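Local coordinates for acidocalcisomal pyrophosphatase (Trypanosoma cruzi, PDB 5CUV), which probably hydrolyses inorganic pyrophosphate to phosphate, with magnesium as its cofactor, at residues I36-D41 with F84-V89; R78-M83 with E133-W138; D296-G301 with D359-W364. All coordinates share one frame; numbering follows the deposited sequence.

Contact 1 of 3, residues I36-D41 with F84-V89; sequences IGTGLD and FSAFDV
Where the first helix of what is probably an EF-hand-like pair runs out into its loop, Ala86 and Phe87 are met by Thr38 and Leu40 of an N-terminal segment that has no regular structure. The helix-loop-helix topology and the short two-stranded sheet 95-96/129-130 resemble those of paired EF-hands, which suggests an EF-hand-like domain. Asp88, the residue after Phe87, resembles the first residue of such a loop, since its carboxylate accepts from the backbone N of Leu92 and Gly93.

Leu40 does most of the touching, and does it with one methyl. Its CD1 lies 3.7 Å from Ala86 CB and also sits over one face of the Phe87 ring, 4.2 Å from the centroid and 14° off the normal, displaced toward the rim. This is a CH-pi contact, and the two side chains cross at about a right angle. Thr38 lies broadly against Ala86 CB, its CG2 nearest at 3.8 Å and its OG1 close behind at 3.9 Å. That hydroxyl oxygen also accepts from Leu40 N at 3.2 Å, closing an ST turn around Gly39. With chi1 at 66°, OG1 stands between the backbone N and the carbonyl carbon, which leaves CG2 beside that N.

Tyr106 of helix 97-106 meets both Leu40 and Phe87, and its hydroxyl donates a hydrogen bond to Thr38 O. Ile36 O bonds Arg82. Between the two segments themselves the contact is purely apolar, so it gains only dispersion and the burial of a few methyl groups and one ring face.

Contact 2 of 3, residues R78-M83 with E133-W138; sequences RVMARM and EKFWAW
Met80, modelled as selenomethionine, lies against two aromatic side chains, Phe135 and Trp136, that stand next to each other on the facing helix. With Trp136 it makes the nearer approach: its CG is 3.7 Å from CZ3 on the six-membered ring, coming in obliquely, and the two side chains cross at about a right angle. CB of Met80 follows at 4.2 Å from the same CZ3. The terminal methyl goes to the other ring, where CE stands near the plane of Phe135, at its edge, 4.3 Å from CE2. No hydrogen bond joins the two segments, and the selenium serves as the bend between two carbons that do the touching.

The shape of the methionine explains this division of labour. Its chain is folded at both chi2 (-60°) and chi3 (-67°), so the CG near the helix can meet one ring while the tip curls round to the next. In Trp136, CG anti to the backbone N carries the indole toward the facing helix, and chi2 (-118°) turns its CZ3 corner to Met80. The backbones approach most closely at the same pair, 7.9 Å from Met80 CA to Trp136 CA.

Further out, Trp136 packs on Leu73 and Lys77 and meets the ring of Trp139, while Phe135 rests on Ile100 and Met103 of helix 97-106. Gly256 and Asn255 of the second subunit pack on Met80 and Trp136 respectively. The contact thus joins helices 73-87 and 132-141, probably the outer helices of an EF-hand-like pair, with helix 97-106 packed beside Phe135.

Contact 3 of 3, residues D296-G301 with D359-W364; sequences DAIEIG and DAIHEW
Ile361, on helix 357-367, divides its two branches between Ile298 on strand 296-299 and Ile300 just after its end, and all that passes between the segments is apolar. CG2 of Ile361 meets CD1 of Ile298 at 4.1 Å, the two side chains sliding past each other in opposite directions. The other branch ends in CD1, which lies 4.2 Å from CG2 of Ile300, the Ile361 and Ile300 side chains crossing at about a right angle. The split follows from the torsions of Ile361: CG1 stands beside the backbone N (chi1 -69°), and CG2 is anti to it. Phe365, one turn further along the helix, also touches Ile298.

In fold terms this is a helix laid on the mixed sheet of the pyrophosphatase domain, a barrel-like core in this family. Strand 296-299 runs between strands 269-272 and 326-335, and Asp296 at its start completes a magnesium site with Asp291 and Asp328.

The polar interactions lie within each segment or with partners elsewhere. Glu299 OE1 accepts from Gly301 N at 2.7 Å, a weak bond at 133°, as well as from Ser335 N, steadying the chain where it leaves the sheet. Asp296 OD2 forms a salt bridge with Lys330 NZ. From the helix, Glu363 pairs with Arg366 and bonds Tyr66 OH of the fourth subunit.

Overall arrangement
Contacts 1 and 2 share helix 73-87 and lie 12 Å apart between centres; their segments alternate along the chain. They also touch directly, Ile36 O lying 2.8 Å from Arg82 NH2 in a probable hydrogen bond, and both meet the second subunit. Contact 3 comes later in the sequence, on the opposite side of the chain's centre, with its centre 63 Å from that of contact 1 and 72 Å from that of contact 2. It holds Asp296 of the magnesium site, while the side chain of Ile298 packs about 10 Å from the ion. D-malate, a separate bound ligand, is about 14 Å from the Ile300 side chain.

Contact 1 of 3, residues I36-D41 with F84-V89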
loop_
_atom_site.group_PDB
_atom_site.type_symbol
_atom_site.label_atom_id
_atom_site.label_comp_id
_atom_site.label_asym_id
_atom_site.label_seq_id
_atom_site.Cartn_x
_atom_site.Cartn_y
_atom_site.Cartn_z
ATOM N N ILE A 36 -25.286 7.126 34.536
ATOM C CA ILE A 36 -23.989 7.355 35.135
ATOM C C ILE A 36 -23.774 6.388 36.292
ATOM O O ILE A 36 -24.541 6.357 37.230
ATOM C CB ILE A 36 -23.872 8.797 35.680
ATOM C CG1 ILE A 36 -24.575 9.788 34.751
ATOM C CG2 ILE A 36 -22.462 9.162 35.857
ATOM C CD1 ILE A 36 -24.281 9.612 33.297
ATOM N N GLY A 37 -22.724 5.592 36.235
ATOM C CA GLY A 37 -22.497 4.661 37.310
ATOM C C GLY A 37 -21.470 5.234 38.261
ATOM O O GLY A 37 -20.811 6.234 37.952
ATOM N N THR A 38 -21.347 4.582 39.419
ATOM C CA THR A 38 -20.412 4.943 40.473
ATOM C C THR A 38 -19.111 4.193 40.296
ATOM O O THR A 38 -18.087 4.640 40.776
ATOM C CB THR A 38 -20.942 4.548 41.866
ATOM O OG1 THR A 38 -21.012 3.111 41.950
ATOM C CG2 THR A 38 -22.330 5.152 42.119
ATOM N N GLY A 39 -19.147 3.046 39.635
ATOM C CA GLY A 39 -17.926 2.277 39.475
ATOM C C GLY A 39 -17.661 1.245 40.576
ATOM O O GLY A 39 -16.565 0.701 40.664
ATOM N N LEU A 40 -18.667 0.975 41.404
ATOM C CA LEU A 40 -18.590 0.007 42.492
ATOM C C LEU A 40 -19.782 -0.941 42.254
ATOM O O LEU A 40 -20.768 -0.552 41.615
ATOM C CB LEU A 40 -18.757 0.730 43.837
ATOM C CG LEU A 40 -18.019 2.060 44.084
ATOM C CD1 LEU A 40 -18.598 2.714 45.316
ATOM C CD2 LEU A 40 -16.518 1.849 44.263
ATOM N N ASP A 41 -19.714 -2.167 42.757
ATOM C CA ASP A 41 -20.808 -3.137 42.575
ATOM C C ASP A 41 -22.156 -2.720 43.185
ATOM O O ASP A 41 -22.254 -2.517 44.398
ATOM C CB ASP A 41 -20.377 -4.475 43.160
ATOM C CG ASP A 41 -19.117 -5.016 42.489
ATOM O OD1 ASP A 41 -19.250 -5.652 41.416
ATOM O OD2 ASP A 41 -17.998 -4.793 43.020
ATOM N N PHE A 84 -22.777 8.672 46.914
ATOM C CA PHE A 84 -22.760 8.664 48.378
ATOM C C PHE A 84 -23.388 7.441 48.946
ATOM O O PHE A 84 -22.886 6.860 49.900
ATOM C CB PHE A 84 -23.525 9.828 48.939
ATOM C CG PHE A 84 -23.390 9.969 50.413
ATOM C CD1 PHE A 84 -22.308 10.657 50.955
ATOM C CD2 PHE A 84 -24.350 9.426 51.266
ATOM C CE1 PHE A 84 -22.184 10.810 52.327
ATOM C CE2 PHE A 84 -24.238 9.567 52.642
ATOM C CZ PHE A 84 -23.146 10.267 53.173
ATOM N N SER A 85 -24.514 7.068 48.359
ATOM C CA SER A 85 -25.249 5.896 48.816
ATOM C C SER A 85 -24.456 4.642 48.453
ATOM O O SER A 85 -24.450 3.656 49.185
ATOM C CB SER A 85 -26.640 5.900 48.187
ATOM O OG SER A 85 -27.400 4.783 48.587
ATOM N N ALA A 86 -23.752 4.688 47.332
ATOM C CA ALA A 86 -22.964 3.530 46.948
ATOM C C ALA A 86 -22.010 3.233 48.096
ATOM O O ALA A 86 -21.966 2.112 48.593
ATOM C CB ALA A 86 -22.162 3.798 45.659
ATOM N N PHE A 87 -21.258 4.252 48.503
ATOM C CA PHE A 87 -20.273 4.132 49.567
ATOM C C PHE A 87 -20.926 3.811 50.896
ATOM O O PHE A 87 -20.272 3.344 51.818
ATOM C CB PHE A 87 -19.465 5.419 49.659
ATOM C CG PHE A 87 -18.202 5.417 48.816
ATOM C CD1 PHE A 87 -17.063 4.732 49.243
ATOM C CD2 PHE A 87 -18.152 6.110 47.602
ATOM C CE1 PHE A 87 -15.901 4.746 48.475
ATOM C CE2 PHE A 87 -17.002 6.132 46.818
ATOM C CZ PHE A 87 -15.874 5.458 47.245
ATOM N N ASP A 88 -22.231 4.043 50.964
ATOM C CA ASP A 88 -23.042 3.762 52.159
ATOM C C ASP A 88 -23.583 2.329 52.093
ATOM O O ASP A 88 -24.816 2.117 52.028
ATOM C CB ASP A 88 -24.221 4.741 52.222
ATOM C CG ASP A 88 -25.054 4.568 53.460
ATOM O OD1 ASP A 88 -24.620 3.811 54.372
ATOM O OD2 ASP A 88 -26.133 5.213 53.510
ATOM N N VAL A 89 -22.647 1.375 52.096
ATOM C CA VAL A 89 -22.922 -0.070 51.994
ATOM C C VAL A 89 -23.829 -0.628 53.070
ATOM O O VAL A 89 -24.663 -1.486 52.818
ATOM C CB VAL A 89 -21.617 -0.910 52.025
ATOM C CG1 VAL A 89 -20.682 -0.415 53.132
ATOM C CG2 VAL A 89 -21.968 -2.394 52.264
#

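Contact 2 of 3, residues R78-M83 with E133-W138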
loop_
_atom_site.group_PDB
_atom_site.type_symbol
_atom_site.label_atom_id
_atom_site.label_comp_id
_atom_site.label_asym_id
_atom_site.label_seq_id
_atom_site.Cartn_x
_atom_site.Cartn_y
_atom_site.Cartn_z
ATOM N N ARG A 78 -27.634 15.173 42.251
ATOM C CA ARG A 78 -28.330 13.912 42.222
ATOM C C ARG A 78 -27.384 12.769 41.855
ATOM O O ARG A 78 -27.625 11.603 42.192
ATOM C CB ARG A 78 -29.537 13.992 41.281
ATOM C CG ARG A 78 -30.512 12.844 41.517
ATOM C CD ARG A 78 -31.712 12.833 40.546
ATOM N NE ARG A 78 -32.878 13.643 40.948
ATOM C CZ ARG A 78 -32.936 14.978 40.937
ATOM N NH1 ARG A 78 -31.881 15.718 40.552
ATOM N NH2 ARG A 78 -34.075 15.578 41.282
ATOM N N VAL A 79 -26.286 13.101 41.187
ATOM C CA VAL A 79 -25.319 12.073 40.819
ATOM C C VAL A 79 -24.403 11.733 41.982
ATOM O O VAL A 79 -24.178 10.570 42.284
ATOM C CB VAL A 79 -24.463 12.520 39.657
ATOM C CG1 VAL A 79 -23.372 11.492 39.404
ATOM C CG2 VAL A 79 -25.347 12.711 38.437
HETATM N N MSE A 80 -23.865 12.770 42.607
HETATM C CA MSE A 80 -22.969 12.631 43.732
HETATM C C MSE A 80 -23.739 11.939 44.867
HETATM O O MSE A 80 -23.188 11.144 45.610
HETATM C CB MSE A 80 -22.465 14.000 44.188
HETATM C CG MSE A 80 -21.583 14.697 43.165
HETATM SE SE MSE A 80 -19.994 13.730 42.697
HETATM C CE MSE A 80 -19.080 13.850 44.415
ATOM N N ALA A 81 -25.026 12.222 44.989
ATOM C CA ALA A 81 -25.855 11.568 46.009
ATOM C C ALA A 81 -25.886 10.049 45.770
ATOM O O ALA A 81 -25.817 9.263 46.712
ATOM C CB ALA A 81 -27.277 12.133 45.963
ATOM N N ARG A 82 -25.992 9.634 44.513
ATOM C CA ARG A 82 -25.990 8.203 44.204
ATOM C C ARG A 82 -24.617 7.659 44.495
ATOM O O ARG A 82 -24.479 6.509 44.803
ATOM C CB ARG A 82 -26.345 7.897 42.731
ATOM C CG ARG A 82 -27.675 8.511 42.225
ATOM C CD ARG A 82 -28.222 7.745 41.041
ATOM N NE ARG A 82 -27.294 7.691 39.904
ATOM C CZ ARG A 82 -27.574 8.200 38.707
ATOM N NH1 ARG A 82 -28.745 8.791 38.486
ATOM N NH2 ARG A 82 -26.691 8.144 37.727
HETATM N N MSE A 83 -23.589 8.480 44.410
HETATM C CA MSE A 83 -22.250 7.990 44.683
HETATM C C MSE A 83 -22.115 7.780 46.163
HETATM O O MSE A 83 -21.441 6.825 46.611
HETATM C CB MSE A 83 -21.205 8.992 44.194
HETATM C CG MSE A 83 -19.772 8.518 44.379
HETATM SE SE MSE A 83 -19.296 6.996 43.314
HETATM C CE MSE A 83 -19.135 7.899 41.594
ATOM N N GLU A 133 -26.130 15.820 52.718
ATOM C CA GLU A 133 -26.308 17.264 52.648
ATOM C C GLU A 133 -25.121 18.014 53.191
ATOM O O GLU A 133 -24.701 19.016 52.601
ATOM C CB GLU A 133 -27.542 17.729 53.416
ATOM C CG GLU A 133 -28.873 17.579 52.680
ATOM C CD GLU A 133 -28.815 18.066 51.231
ATOM O OE1 GLU A 133 -28.071 19.046 50.924
ATOM O OE2 GLU A 133 -29.527 17.453 50.405
ATOM N N LYS A 134 -24.586 17.555 54.321
ATOM C CA LYS A 134 -23.440 18.240 54.899
ATOM C C LYS A 134 -22.233 18.001 54.026
ATOM O O LYS A 134 -21.367 18.868 53.921
ATOM C CB LYS A 134 -23.143 17.760 56.327
ATOM C CG LYS A 134 -23.770 18.613 57.442
ATOM C CD LYS A 134 -23.673 20.159 57.178
ATOM C CE LYS A 134 -23.895 20.969 58.472
ATOM N NZ LYS A 134 -24.579 20.104 59.485
ATOM N N PHE A 135 -22.164 16.820 53.411
ATOM C CA PHE A 135 -21.043 16.512 52.542
ATOM C C PHE A 135 -21.130 17.419 51.350
ATOM O O PHE A 135 -20.240 18.240 51.112
ATOM C CB PHE A 135 -21.092 15.051 52.078
ATOM C CG PHE A 135 -20.084 14.712 51.006
ATOM C CD1 PHE A 135 -18.712 14.753 51.275
ATOM C CD2 PHE A 135 -20.513 14.412 49.692
ATOM C CE1 PHE A 135 -17.774 14.511 50.253
ATOM C CE2 PHE A 135 -19.585 14.167 48.671
ATOM C CZ PHE A 135 -18.217 14.218 48.953
ATOM N N TRP A 136 -22.238 17.282 50.626
ATOM C CA TRP A 136 -22.470 18.074 49.426
ATOM C C TRP A 136 -22.287 19.560 49.687
ATOM O O TRP A 136 -21.743 20.257 48.870
ATOM C CB TRP A 136 -23.859 17.766 48.842
ATOM C CG TRP A 136 -24.166 18.527 47.582
ATOM C CD1 TRP A 136 -25.172 19.426 47.405
ATOM C CD2 TRP A 136 -23.414 18.528 46.349
ATOM N NE1 TRP A 136 -25.102 19.995 46.149
ATOM C CE2 TRP A 136 -24.036 19.469 45.480
ATOM C CE3 TRP A 136 -22.281 17.835 45.897
ATOM C CZ2 TRP A 136 -23.565 19.734 44.187
ATOM C CZ3 TRP A 136 -21.808 18.097 44.608
ATOM C CH2 TRP A 136 -22.456 19.046 43.765
ATOM N N ALA A 137 -22.698 20.042 50.847
ATOM C CA ALA A 137 -22.548 21.466 51.171
ATOM C C ALA A 137 -21.078 21.835 51.263
ATOM O O ALA A 137 -20.640 22.908 50.835
ATOM C CB ALA A 137 -23.226 21.769 52.481
ATOM N N TRP A 138 -20.309 20.919 51.822
ATOM C CA TRP A 138 -18.878 21.149 51.983
ATOM C C TRP A 138 -18.134 21.115 50.635
ATOM O O TRP A 138 -17.260 21.947 50.398
ATOM C CB TRP A 138 -18.263 20.095 52.940
ATOM C CG TRP A 138 -16.754 20.185 52.993
ATOM C CD1 TRP A 138 -16.003 21.140 53.634
ATOM C CD2 TRP A 138 -15.832 19.352 52.304
ATOM N NE1 TRP A 138 -14.665 20.951 53.381
ATOM C CE2 TRP A 138 -14.531 19.857 52.565
ATOM C CE3 TRP A 138 -15.970 18.232 51.480
ATOM C CZ2 TRP A 138 -13.375 19.270 52.028
ATOM C CZ3 TRP A 138 -14.813 17.648 50.937
ATOM C CH2 TRP A 138 -13.536 18.168 51.216
#

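Contact 3 of 3, residues D296-G301 with D359-W364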
loop_
_atom_site.group_PDB
_atom_site.type_symbol
_atom_site.label_atom_id
_atom_site.label_comp_id
_atom_site.label_asym_id
_atom_site.label_seq_id
_atom_site.Cartn_x
_atom_site.Cartn_y
_atom_site.Cartn_z
ATOM N N ASP A 296 21.614 -19.302 4.589
ATOM C CA ASP A 296 21.246 -18.573 3.400
ATOM C C ASP A 296 19.839 -18.095 3.428
ATOM O O ASP A 296 18.928 -18.795 3.928
ATOM C CB ASP A 296 21.396 -19.459 2.199
ATOM C CG ASP A 296 22.781 -19.740 1.895
ATOM O OD1 ASP A 296 23.632 -19.444 2.739
ATOM O OD2 ASP A 296 23.047 -20.265 0.808
ATOM N N ALA A 297 19.634 -16.921 2.842
ATOM C CA ALA A 297 18.301 -16.369 2.853
ATOM C C ALA A 297 17.941 -15.696 1.576
ATOM O O ALA A 297 18.801 -15.079 0.941
ATOM C CB ALA A 297 18.168 -15.393 4.017
ATOM N N ILE A 298 16.665 -15.810 1.219
ATOM C CA ILE A 298 16.084 -15.204 0.019
ATOM C C ILE A 298 14.997 -14.186 0.457
ATOM O O ILE A 298 14.023 -14.572 1.112
ATOM C CB ILE A 298 15.446 -16.296 -0.822
ATOM C CG1 ILE A 298 16.503 -17.276 -1.275
ATOM C CG2 ILE A 298 14.797 -15.747 -2.009
ATOM C CD1 ILE A 298 15.888 -18.570 -1.784
ATOM N N GLU A 299 15.152 -12.895 0.132
ATOM C CA GLU A 299 14.141 -11.879 0.546
ATOM C C GLU A 299 13.284 -11.585 -0.689
ATOM O O GLU A 299 13.811 -11.110 -1.678
ATOM C CB GLU A 299 14.825 -10.581 1.070
ATOM C CG GLU A 299 13.911 -9.439 1.622
ATOM C CD GLU A 299 13.034 -8.632 0.558
ATOM O OE1 GLU A 299 11.870 -8.299 0.909
ATOM O OE2 GLU A 299 13.457 -8.297 -0.586
ATOM N N ILE A 300 11.971 -11.812 -0.596
ATOM C CA ILE A 300 11.053 -11.647 -1.703
ATOM C C ILE A 300 10.281 -10.333 -1.947
ATOM O O ILE A 300 9.352 -10.311 -2.730
ATOM C CB ILE A 300 10.068 -12.843 -1.736
ATOM C CG1 ILE A 300 8.970 -12.692 -0.707
ATOM C CG2 ILE A 300 10.848 -14.167 -1.460
ATOM C CD1 ILE A 300 8.168 -13.990 -0.504
ATOM N N GLY A 301 10.700 -9.213 -1.347
ATOM C CA GLY A 301 10.008 -7.956 -1.630
ATOM C C GLY A 301 10.391 -7.487 -3.024
ATOM O O GLY A 301 11.291 -8.047 -3.668
ATOM N N ASP A 359 6.886 -21.206 -6.543
ATOM C CA ASP A 359 7.220 -22.164 -7.613
ATOM C C ASP A 359 8.542 -21.810 -8.328
ATOM O O ASP A 359 9.378 -22.698 -8.612
ATOM C CB ASP A 359 6.170 -22.200 -8.713
ATOM C CG ASP A 359 4.873 -22.721 -8.260
ATOM O OD1 ASP A 359 4.854 -23.490 -7.274
ATOM O OD2 ASP A 359 3.848 -22.381 -8.914
ATOM N N ALA A 360 8.706 -20.524 -8.661
ATOM C CA ALA A 360 9.882 -20.123 -9.372
ATOM C C ALA A 360 11.120 -20.274 -8.474
ATOM O O ALA A 360 12.177 -20.658 -8.933
ATOM C CB ALA A 360 9.711 -18.740 -9.874
ATOM N N ILE A 361 10.987 -20.026 -7.180
ATOM C CA ILE A 361 12.131 -20.174 -6.265
ATOM C C ILE A 361 12.575 -21.615 -6.213
ATOM O O ILE A 361 13.782 -21.920 -6.260
ATOM C CB ILE A 361 11.760 -19.762 -4.840
ATOM C CG1 ILE A 361 11.538 -18.270 -4.808
ATOM C CG2 ILE A 361 12.835 -20.198 -3.893
ATOM C CD1 ILE A 361 11.000 -17.793 -3.556
ATOM N N HIS A 362 11.573 -22.489 -6.096
ATOM C CA HIS A 362 11.819 -23.914 -6.006
ATOM C C HIS A 362 12.467 -24.460 -7.267
ATOM O O HIS A 362 13.439 -25.187 -7.214
ATOM C CB HIS A 362 10.539 -24.670 -5.738
ATOM C CG HIS A 362 10.706 -26.150 -5.821
ATOM N ND1 HIS A 362 10.716 -26.956 -4.706
ATOM C CD2 HIS A 362 10.986 -26.956 -6.871
ATOM C CE1 HIS A 362 11.005 -28.194 -5.060
ATOM N NE2 HIS A 362 11.174 -28.220 -6.367
ATOM N N GLU A 363 11.930 -24.073 -8.409
ATOM C CA GLU A 363 12.454 -24.563 -9.674
ATOM C C GLU A 363 13.838 -23.965 -9.961
ATOM O O GLU A 363 14.736 -24.639 -10.470
ATOM C CB GLU A 363 11.451 -24.249 -10.782
ATOM C CG GLU A 363 11.892 -24.742 -12.163
ATOM C CD GLU A 363 11.680 -26.253 -12.392
ATOM O OE1 GLU A 363 11.507 -27.037 -11.412
ATOM O OE2 GLU A 363 11.714 -26.640 -13.584
ATOM N N TRP A 364 14.036 -22.709 -9.593
ATOM C CA TRP A 364 15.326 -22.105 -9.820
ATOM C C TRP A 364 16.424 -22.910 -9.041
ATOM O O TRP A 364 17.429 -23.301 -9.606
ATOM C CB TRP A 364 15.302 -20.588 -9.455
ATOM C CG TRP A 364 16.418 -19.788 -10.132
ATOM C CD1 TRP A 364 16.315 -18.974 -11.245
ATOM C CD2 TRP A 364 17.782 -19.652 -9.678
ATOM N NE1 TRP A 364 17.514 -18.338 -11.482
ATOM C CE2 TRP A 364 18.425 -18.730 -10.544
ATOM C CE3 TRP A 364 18.511 -20.214 -8.625
ATOM C CZ2 TRP A 364 19.754 -18.349 -10.381
ATOM C CZ3 TRP A 364 19.842 -19.838 -8.464
ATOM C CH2 TRP A 364 20.451 -18.906 -9.342
#